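PDB 3IUV: HTH tetR-type domain-containing protein from Streptomyces coelicolor A3, which probably binds DNA as a TetR-family transcriptional regulator, although its precise function is unknown. Local coordinates for residues R146-V151 and E173-L178; A29-R34 and A52-L57; P9-R14 and A40-G45. All coordinates share one frame; numbering follows the deposited sequence.

Contact 1 of 3, residues R146-V151 and E173-L178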
# COMPACT_ATOMS: atom_id res chain seq x y z
N ARG A 146 1.61 12.97 -11.18
CA ARG A 146 0.87 11.78 -10.79
C ARG A 146 1.81 10.57 -10.87
O ARG A 146 1.84 9.70 -10.00
CB ARG A 146 -0.33 11.58 -11.71
CG ARG A 146 -1.46 12.54 -11.44
CD ARG A 146 -2.30 12.77 -12.68
NE ARG A 146 -3.13 11.61 -13.00
CZ ARG A 146 -3.68 11.37 -14.19
NH1 ARG A 146 -3.48 12.21 -15.20
NH2 ARG A 146 -4.43 10.28 -14.38
N ALA A 147 2.61 10.54 -11.92
CA ALA A 147 3.59 9.49 -12.04
C ALA A 147 4.60 9.54 -10.90
O ALA A 147 4.91 8.52 -10.28
CB ALA A 147 4.29 9.57 -13.39
N LEU A 148 5.15 10.72 -10.63
CA LEU A 148 6.15 10.81 -9.59
C LEU A 148 5.54 10.27 -8.31
O LEU A 148 6.05 9.36 -7.69
CB LEU A 148 6.64 12.25 -9.42
CG LEU A 148 7.64 12.71 -10.49
CD1 LEU A 148 7.80 14.26 -10.60
CD2 LEU A 148 8.99 12.03 -10.27
N VAL A 149 4.40 10.83 -7.95
CA VAL A 149 3.69 10.42 -6.76
C VAL A 149 3.46 8.89 -6.68
O VAL A 149 3.72 8.26 -5.67
CB VAL A 149 2.37 11.16 -6.67
CG1 VAL A 149 1.42 10.49 -5.66
CG2 VAL A 149 2.64 12.63 -6.32
N ALA A 150 2.95 8.31 -7.76
CA ALA A 150 2.66 6.89 -7.76
C ALA A 150 3.92 6.05 -7.46
O ALA A 150 3.87 5.01 -6.79
CB ALA A 150 2.06 6.48 -9.11
N VAL A 151 5.06 6.52 -7.94
CA VAL A 151 6.28 5.76 -7.75
C VAL A 151 6.88 5.96 -6.35
O VAL A 151 7.45 5.03 -5.80
CB VAL A 151 7.27 6.04 -8.88
CG1 VAL A 151 7.94 7.40 -8.69
CG2 VAL A 151 8.27 4.93 -8.94
N GLU A 173 17.54 7.12 -10.24
CA GLU A 173 17.40 6.61 -11.59
C GLU A 173 15.93 6.49 -12.06
O GLU A 173 15.59 6.93 -13.15
CB GLU A 173 18.10 5.25 -11.70
CG GLU A 173 17.97 4.58 -13.06
CD GLU A 173 18.67 5.34 -14.15
OE1 GLU A 173 18.18 5.32 -15.30
OE2 GLU A 173 19.71 5.96 -13.84
N VAL A 174 15.08 5.91 -11.23
CA VAL A 174 13.69 5.61 -11.62
C VAL A 174 12.94 6.89 -11.85
O VAL A 174 12.28 7.09 -12.88
CB VAL A 174 12.94 4.85 -10.51
CG1 VAL A 174 11.50 4.68 -10.87
CG2 VAL A 174 13.56 3.48 -10.24
N LEU A 175 13.04 7.76 -10.85
CA LEU A 175 12.43 9.07 -10.88
C LEU A 175 12.84 9.87 -12.12
O LEU A 175 11.98 10.44 -12.82
CB LEU A 175 12.76 9.81 -9.58
CG LEU A 175 12.21 9.10 -8.32
CD1 LEU A 175 12.76 9.69 -7.02
CD2 LEU A 175 10.71 9.13 -8.28
N THR A 176 14.13 9.89 -12.42
CA THR A 176 14.64 10.60 -13.61
C THR A 176 13.94 10.18 -14.90
O THR A 176 13.72 11.01 -15.80
CB THR A 176 16.16 10.39 -13.79
OG1 THR A 176 16.86 10.95 -12.67
CG2 THR A 176 16.65 11.05 -15.08
N ARG A 177 13.57 8.90 -15.00
CA ARG A 177 12.91 8.40 -16.21
C ARG A 177 11.50 8.93 -16.41
O ARG A 177 10.99 8.95 -17.52
CB ARG A 177 12.87 6.89 -16.18
CG ARG A 177 14.23 6.27 -16.30
CD ARG A 177 14.12 4.80 -16.03
NE ARG A 177 15.42 4.15 -15.98
CZ ARG A 177 15.63 2.87 -16.32
NH1 ARG A 177 14.61 2.11 -16.72
NH2 ARG A 177 16.85 2.36 -16.24
N LEU A 178 10.87 9.33 -15.32
CA LEU A 178 9.52 9.83 -15.39
C LEU A 178 9.57 11.31 -15.68
O LEU A 178 8.57 11.93 -16.00
CB LEU A 178 8.82 9.59 -14.06
CG LEU A 178 8.91 8.13 -13.64
CD1 LEU A 178 8.68 7.98 -12.14
CD2 LEU A 178 7.92 7.31 -14.44
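Val174 is the first residue of 173-178 to meet helix 142-161. Its CG1 lies 3.8 Å from CG2 of Val151. The two valines slide past each other in opposite directions. Leu175 follows. Leu175 and Leu148 have the nearest CA atoms across the contact, 6.6 Å apart. The CG of Leu175 is anti to the carbonyl carbon (chi1 -61°), and CD2 does the touching. That methyl lies 3.9 Å from CD2 of Leu148, and the two leucine side chains cross at about a right angle. CD2 of Leu175 also approaches CG1 of Val151, but CG1 of Val151 sits too close to a carbonyl oxygen of its own helix, so this approach is doubtful. Arg177 turns elsewhere. Its NE donates to OE1 of Glu173 at 3.1 Å, in the guanidinium plane and on the anti lone pair of the oxygen. This is a salt bridge within 173-178, four residues back. NH1 of the same arginine bonds to Thr144 OG1 of the second subunit. Leu178 closes the contact. Its CD1 is 4.0 Å from CB of Val151, and its CD2 is 4.4 Å from CB of Ala147. The two short axes run nearly antiparallel, at 160°, and approach to 9.8 Å. Leu148 and Leu175 also pack on Leu90 of helix 86-98. Ala147, Val174 and Leu178 pack on Val174, Ala147 and Leu178 of the second subunit, respectively. This fits the usual TetR dimer, in which two helices from each subunit form a four-helix bundle. The touching side chains are all aliphatic and buried. Methyl packing therefore holds this helix pair together, while the arginine at its border supplies polar links to the partner chain.

Contact 2 of 3, residues A29-R34 and A52-L57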
# COMPACT_ATOMS: atom_id res chain seq x y z
N ALA A 29 -6.56 -2.92 14.94
CA ALA A 29 -7.50 -3.63 15.81
C ALA A 29 -7.10 -3.61 17.28
O ALA A 29 -7.88 -4.05 18.13
CB ALA A 29 -7.66 -5.06 15.33
N GLY A 30 -5.91 -3.12 17.58
CA GLY A 30 -5.42 -3.11 18.95
C GLY A 30 -5.54 -1.77 19.65
O GLY A 30 -5.05 -1.59 20.76
N LEU A 31 -6.19 -0.82 18.99
CA LEU A 31 -6.24 0.55 19.49
C LEU A 31 -7.65 1.07 19.72
O LEU A 31 -8.44 1.23 18.79
CB LEU A 31 -5.45 1.48 18.55
CG LEU A 31 -5.91 2.93 18.44
CD1 LEU A 31 -4.72 3.87 18.44
CD2 LEU A 31 -6.75 3.12 17.20
N SER A 32 -7.96 1.32 20.99
CA SER A 32 -9.25 1.85 21.38
C SER A 32 -9.03 2.79 22.54
O SER A 32 -8.02 2.68 23.24
CB SER A 32 -10.17 0.73 21.84
OG SER A 32 -9.80 0.32 23.14
N HIS A 33 -9.97 3.70 22.77
CA HIS A 33 -9.90 4.64 23.89
C HIS A 33 -9.27 4.02 25.12
O HIS A 33 -8.41 4.62 25.76
CB HIS A 33 -11.28 5.14 24.27
CG HIS A 33 -11.84 6.11 23.28
ND1 HIS A 33 -12.76 5.74 22.33
CD2 HIS A 33 -11.57 7.42 23.08
CE1 HIS A 33 -13.05 6.80 21.58
NE2 HIS A 33 -12.34 7.82 22.01
N ARG A 34 -9.73 2.82 25.46
CA ARG A 34 -9.30 2.18 26.68
C ARG A 34 -7.83 1.74 26.57
O ARG A 34 -7.09 1.82 27.55
CB ARG A 34 -10.23 1.02 27.03
CG ARG A 34 -10.24 0.66 28.49
CD ARG A 34 -11.66 0.45 29.00
NE ARG A 34 -11.69 0.29 30.45
CZ ARG A 34 -12.74 0.57 31.23
NH1 ARG A 34 -13.85 1.03 30.68
NH2 ARG A 34 -12.67 0.39 32.54
N ALA A 52 -13.65 12.10 20.78
CA ALA A 52 -14.94 11.42 20.89
C ALA A 52 -15.00 10.12 20.08
O ALA A 52 -15.09 9.02 20.67
CB ALA A 52 -16.04 12.36 20.46
N THR A 53 -14.97 10.22 18.75
CA THR A 53 -15.02 9.01 17.93
C THR A 53 -13.67 8.35 18.02
O THR A 53 -12.68 9.00 18.34
CB THR A 53 -15.35 9.28 16.44
OG1 THR A 53 -14.18 9.69 15.73
CG2 THR A 53 -16.42 10.34 16.32
N LEU A 54 -13.63 7.04 17.75
CA LEU A 54 -12.38 6.32 17.68
C LEU A 54 -11.69 6.84 16.44
O LEU A 54 -10.47 6.74 16.31
CB LEU A 54 -12.62 4.82 17.54
CG LEU A 54 -11.67 3.86 18.28
CD1 LEU A 54 -10.21 4.21 18.02
CD2 LEU A 54 -11.98 3.83 19.78
N ASP A 55 -12.48 7.41 15.53
CA ASP A 55 -11.96 7.93 14.27
C ASP A 55 -11.04 9.10 14.51
O ASP A 55 -9.93 9.12 13.99
CB ASP A 55 -13.09 8.36 13.33
CG ASP A 55 -13.80 7.18 12.72
OD1 ASP A 55 -14.93 7.37 12.22
OD2 ASP A 55 -13.24 6.06 12.75
N ASP A 56 -11.52 10.06 15.29
CA ASP A 56 -10.77 11.28 15.56
C ASP A 56 -9.40 10.91 16.08
O ASP A 56 -8.40 11.54 15.74
CB ASP A 56 -11.51 12.12 16.59
CG ASP A 56 -12.98 12.22 16.28
OD1 ASP A 56 -13.80 12.05 17.21
OD2 ASP A 56 -13.30 12.43 15.09
N LEU A 57 -9.36 9.86 16.90
CA LEU A 57 -8.07 9.40 17.36
C LEU A 57 -7.22 8.91 16.18
O LEU A 57 -6.12 9.41 15.94
CB LEU A 57 -8.22 8.32 18.43
CG LEU A 57 -7.07 8.36 19.43
CD1 LEU A 57 -6.88 6.98 20.03
CD2 LEU A 57 -5.79 8.85 18.77
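His33 and Leu54 have the most surface buried here, and they touch each other. CD2 of Leu54 lies 3.3 Å from ND1 of the His33 ring, approaching obliquely. The two side chains slide past each other in opposite directions. The first torsion of His33 (chi1 -73°) places CG beside the backbone N, and from there the ring extends past Leu54 to the turn before helix 54-73. At that turn CE1 of His33 is 3.1 Å from O of Ala52. The polar bond of the ring lies just outside the two segments: NE2 donates to O of Phe51. This bond helps to fix the rotation of the imidazole.

Leu54 divides its two methyls. CD2 takes the histidine and also lies 3.7 Å from CA of Ser32. CD1 turns to Leu31, 3.6 Å from its backbone O and 3.7 Å from its CD2. Leu31 is the third main partner and is buried. Its other methyl, CD1, is 4.1 Å from CD1 of Leu57, three residues after Leu54.

The segments share no hydrogen bond, but both carry N-caps. Ser32 precedes helix 33-40, and its OG pairs with OG1 of Thr35. Thr53 precedes helix 54-73 and forms a capping box with Asp56. In it, N of Thr53 donates to OD1 of Asp56 at 2.7 Å, with the donor 35° out of the carboxylate plane. The return bond, from Asp56 N to Thr53 OG1, is less certain, because the place of that hydroxyl is unsure.

The contact joins the start of the predicted helix-turn-helix to the start of helix 54-73. Leu31 and Leu57 both pack on Ala19 of helix 11-24 and on Val36 of helix 33-40. His33 leans on Leu44, Thr47 and Thr48 of helix 44-50.

Contact 3 of 3, residues P9-R14 and A40-G45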
# COMPACT_ATOMS: atom_id res chain seq x y z
N PRO A 9 -1.02 20.16 22.09
CA PRO A 9 -0.87 20.61 23.48
C PRO A 9 0.28 19.88 24.18
O PRO A 9 1.44 20.21 23.94
CB PRO A 9 -2.22 20.26 24.10
CG PRO A 9 -3.18 20.47 22.96
CD PRO A 9 -2.43 20.18 21.66
N GLU A 10 -0.05 18.92 25.05
CA GLU A 10 0.92 17.98 25.60
C GLU A 10 0.19 16.89 26.34
O GLU A 10 0.70 15.78 26.54
CB GLU A 10 1.97 18.65 26.49
CG GLU A 10 3.37 18.67 25.88
CD GLU A 10 4.04 17.30 25.91
OE1 GLU A 10 4.00 16.58 24.88
OE2 GLU A 10 4.62 16.94 26.96
N ARG A 11 -1.02 17.21 26.76
CA ARG A 11 -1.94 16.19 27.19
C ARG A 11 -2.33 15.39 25.96
O ARG A 11 -2.13 14.18 25.91
CB ARG A 11 -3.17 16.81 27.82
CG ARG A 11 -4.44 16.06 27.48
CD ARG A 11 -4.66 14.84 28.35
NE ARG A 11 -3.42 14.31 28.89
CZ ARG A 11 -3.12 14.30 30.19
NH1 ARG A 11 -3.98 14.76 31.09
NH2 ARG A 11 -1.96 13.79 30.59
N ARG A 12 -2.86 16.08 24.95
CA ARG A 12 -3.43 15.42 23.78
C ARG A 12 -2.37 14.82 22.85
O ARG A 12 -2.63 13.89 22.08
CB ARG A 12 -4.37 16.38 23.02
CG ARG A 12 -3.76 17.13 21.85
CD ARG A 12 -4.83 17.52 20.80
NE ARG A 12 -4.29 17.48 19.43
CZ ARG A 12 -5.00 17.19 18.33
NH1 ARG A 12 -4.41 17.19 17.15
NH2 ARG A 12 -6.29 16.92 18.42
N GLN A 13 -1.15 15.35 22.93
CA GLN A 13 -0.05 14.81 22.18
C GLN A 13 0.34 13.45 22.73
O GLN A 13 0.51 12.47 21.97
CB GLN A 13 1.14 15.76 22.29
CG GLN A 13 2.30 15.39 21.37
CD GLN A 13 1.89 15.40 19.92
OE1 GLN A 13 1.16 16.29 19.47
NE2 GLN A 13 2.34 14.39 19.18
N ARG A 14 0.50 13.39 24.04
CA ARG A 14 0.86 12.14 24.71
C ARG A 14 -0.11 11.10 24.25
O ARG A 14 0.28 9.96 23.97
CB ARG A 14 0.75 12.29 26.22
CG ARG A 14 1.93 12.98 26.87
CD ARG A 14 1.67 13.15 28.35
NE ARG A 14 1.05 11.96 28.92
CZ ARG A 14 0.68 11.85 30.19
NH1 ARG A 14 0.88 12.86 31.02
NH2 ARG A 14 0.11 10.73 30.64
N ALA A 40 -1.05 5.42 27.45
CA ALA A 40 -0.68 6.80 27.71
C ALA A 40 -0.57 7.09 29.20
O ALA A 40 -0.10 8.16 29.60
CB ALA A 40 -1.68 7.75 27.05
N ASP A 41 -0.99 6.12 30.02
CA ASP A 41 -1.10 6.35 31.46
C ASP A 41 -1.84 7.67 31.65
O ASP A 41 -1.32 8.66 32.19
CB ASP A 41 0.27 6.35 32.13
CG ASP A 41 0.19 6.18 33.65
OD1 ASP A 41 -0.69 5.43 34.13
OD2 ASP A 41 1.01 6.80 34.36
N VAL A 42 -3.08 7.67 31.19
CA VAL A 42 -3.91 8.85 31.10
C VAL A 42 -5.32 8.35 31.30
O VAL A 42 -5.67 7.26 30.86
CB VAL A 42 -3.74 9.52 29.71
CG1 VAL A 42 -5.08 9.93 29.12
CG2 VAL A 42 -2.76 10.69 29.78
N PRO A 43 -6.14 9.12 32.02
CA PRO A 43 -7.52 8.67 32.23
C PRO A 43 -8.28 8.47 30.93
O PRO A 43 -8.06 9.19 29.96
CB PRO A 43 -8.13 9.83 33.03
CG PRO A 43 -6.97 10.41 33.75
CD PRO A 43 -5.80 10.30 32.83
N LEU A 44 -9.17 7.49 30.92
CA LEU A 44 -10.05 7.31 29.78
C LEU A 44 -10.70 8.64 29.45
O LEU A 44 -10.81 9.02 28.28
CB LEU A 44 -11.11 6.29 30.11
CG LEU A 44 -12.09 5.83 29.03
CD1 LEU A 44 -11.39 5.24 27.80
CD2 LEU A 44 -13.00 4.79 29.68
N GLY A 45 -11.13 9.34 30.51
CA GLY A 45 -11.84 10.61 30.38
C GLY A 45 -11.05 11.66 29.60
O GLY A 45 -11.64 12.40 28.83
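Arg11 lays one face of its guanidinium over CG2 of Val42. That methyl is 3.7 Å from CZ of Arg11, and the two side chains slide past each other in opposite directions. Beyond this contact Arg11 packs on Ser46 and His50 of helix 44-50.

Arg14, one turn later, makes the polar link. Its NH2 donates to O of Ala40 at 2.8 Å, with an N-H...O angle of 153°. The acceptor sits near the guanidinium plane, and the donor comes in nearly along the C=O axis. O of Asp41 lies at the same edge, 3.0 Å from NH2 of Arg14. The bend at chi3 (41°) sets NE of Arg14, and the guanidinium beyond it reaches these carbonyls. CG2 of Val42 also touches this guanidinium, 3.7 Å from its CZ. Asp41 is the first residue to leave the helical conformation after helix 33-40, with positive phi, in a Schellman motif. The carbonyl end of that helix would probably attract the arginine charge.

Val42 is buried and also packs on Ile15 and Thr47. Residues 41-43 join helix 33-40 to helix 44-50, as the turn of the predicted helix-turn-helix. Helix 11-24 packs against that turn, as in the three-helix DNA-binding domain of TetR-family proteins.

How the contacts relate
Contacts 2 and 3 belong to the predicted DNA-binding end of the chain, and contact 1 to the dimerising end. Contacts 2 and 3 have centres 13 Å apart, and their segments alternate along the chain. They touch directly: CB of His33 packs on CD1 of Leu44 at 3.5 Å. Contact 2 joins the start of helix 33-40 to the start of helix 54-73, and contact 3 joins helix 11-24 to the turn before helix 44-50. Contact 1 lies on the opposite side of the chain's centre. Its centre is 36 Å from that of contact 2 and 41 Å from that of contact 3. Its nearest atoms stay about 23 Å from contact 2.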